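Local coordinates for maltose/maltodextrin-binding protein (PDB 2GH9) that binds maltotriose and, as a periplasmic maltodextrin-binding protein of a thermophile, probably hands such sugars on for uptake into the cell, at residues T7-G10 against G11-E15. Numbering follows the deposited sequence.
Sequences THFG and GPELE. With GLC (alpha-D-glucopyranose), chain B.
Phe-9 and Gly-10 meet Glu-13 and Leu-14 where the chain leaves strand 3-7 and winds into helix 11-26. Gly-10 O takes the amide hydrogen of Leu-14 (N to O 3.1 Å) in a nearly straight bond, 166° at the hydrogen. The CB of Leu-14 rests on the Gly-10 backbone, and its CD1 reaches on to Thr-7 CG2 at 3.8 Å. With CG anti to the carbonyl carbon (chi1 -63°), the Phe-9 ring crosses the Glu-13 side chain at about a right angle, Glu-13 OE1 coming obliquely to Phe-9 CD1 at 3.7 Å. That same OE1 takes a hydrogen from a water, which in turn accepts from Gly-10 N, while OE2 forms a salt bridge with Arg-305. Phe-9 N donates to Thr-7 OG1 (3.1 Å), closing an ST turn with His-8, the residue that meets the sugar, at its middle; OG1 is also hydrogen-bonded to Val-60 O. The imidazole meets the glucose with its edge: His-8 ND1 and sugar O2 are 2.8 Å apart, O2 near the ring plane, and Phe-9 CD1 lies above one face of the imidazole, toward its rim. An alanine in place of His-8 would probably leave glucose O2 without this partner and uncover that side of Phe-9. His-8 places this strand-to-helix turn in the sugar pocket, where Arg-305 also hydrogen-bonds the glucose, as expected of a periplasmic binding protein.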
# COMPACT_ATOMS: atom_id res chain seq x y z
N THR A 7 10.17 -7.75 9.20
CA THR A 7 9.99 -6.97 7.97
C THR A 7 9.36 -7.78 6.84
O THR A 7 9.59 -8.98 6.73
CB THR A 7 11.35 -6.40 7.46
OG1 THR A 7 11.12 -5.50 6.38
CG2 THR A 7 12.30 -7.51 7.01
N HIS A 8 8.59 -7.09 6.00
CA HIS A 8 8.01 -7.67 4.77
C HIS A 8 8.81 -7.29 3.53
O HIS A 8 8.42 -7.59 2.38
CB HIS A 8 6.54 -7.27 4.59
CG HIS A 8 6.28 -5.79 4.65
ND1 HIS A 8 6.28 -4.98 3.53
CD2 HIS A 8 5.93 -4.99 5.69
CE1 HIS A 8 5.98 -3.74 3.89
NE2 HIS A 8 5.74 -3.72 5.19
N PHE A 9 9.95 -6.63 3.75
CA PHE A 9 10.78 -6.20 2.66
C PHE A 9 11.51 -7.40 2.03
O PHE A 9 11.85 -8.38 2.70
CB PHE A 9 11.85 -5.19 3.14
CG PHE A 9 11.30 -3.90 3.68
CD1 PHE A 9 9.97 -3.55 3.53
CD2 PHE A 9 12.15 -3.03 4.34
CE1 PHE A 9 9.49 -2.37 4.04
CE2 PHE A 9 11.68 -1.85 4.85
CZ PHE A 9 10.36 -1.50 4.68
N GLY A 10 11.74 -7.28 0.73
CA GLY A 10 12.62 -8.19 0.01
C GLY A 10 13.52 -7.39 -0.89
O GLY A 10 13.45 -6.16 -0.92
N GLY A 11 14.40 -8.10 -1.59
CA GLY A 11 15.23 -7.52 -2.60
C GLY A 11 16.12 -6.40 -2.09
O GLY A 11 16.63 -6.48 -0.96
N PRO A 12 16.34 -5.38 -2.93
CA PRO A 12 17.08 -4.18 -2.54
C PRO A 12 16.60 -3.50 -1.25
O PRO A 12 17.44 -3.00 -0.47
CB PRO A 12 16.91 -3.27 -3.74
CG PRO A 12 16.78 -4.21 -4.89
CD PRO A 12 15.92 -5.31 -4.35
N GLU A 13 15.29 -3.48 -1.01
CA GLU A 13 14.78 -2.86 0.23
C GLU A 13 15.25 -3.59 1.46
O GLU A 13 15.66 -2.96 2.44
CB GLU A 13 13.26 -2.79 0.25
CG GLU A 13 12.66 -1.76 -0.69
CD GLU A 13 11.14 -1.66 -0.54
OE1 GLU A 13 10.54 -2.58 0.05
OE2 GLU A 13 10.53 -0.67 -0.99
N LEU A 14 15.18 -4.92 1.40
CA LEU A 14 15.66 -5.79 2.46
C LEU A 14 17.17 -5.62 2.66
O LEU A 14 17.64 -5.61 3.80
CB LEU A 14 15.36 -7.27 2.15
CG LEU A 14 15.80 -8.30 3.19
CD1 LEU A 14 15.12 -8.05 4.54
CD2 LEU A 14 15.55 -9.74 2.67
N GLU A 15 17.91 -5.50 1.56
CA GLU A 15 19.35 -5.34 1.66
C GLU A 15 19.72 -4.03 2.38
O GLU A 15 20.61 -4.02 3.22
CB GLU A 15 20.04 -5.47 0.29
CG GLU A 15 21.40 -6.17 0.39
CD GLU A 15 21.32 -7.65 0.82
OE1 GLU A 15 20.70 -8.46 0.10
OE2 GLU A 15 21.88 -8.02 1.88
C1 GLC B . 5.26 -6.73 -0.14
C2 GLC B . 5.50 -5.22 -0.06
C3 GLC B . 4.25 -4.54 0.46
C4 GLC B . 3.06 -4.88 -0.45
C5 GLC B . 2.84 -6.40 -0.52
C6 GLC B . 1.77 -6.76 -1.57
O1 GLC B . 5.17 -7.24 1.19
O2 GLC B . 6.65 -4.92 0.76
O3 GLC B . 4.43 -3.11 0.56
O4 GLC B . 1.88 -4.37 0.14
O5 GLC B . 4.07 -7.03 -0.88
O6 GLC B . 1.60 -8.19 -1.69
O HOH W 1 10.19 -5.00 -0.65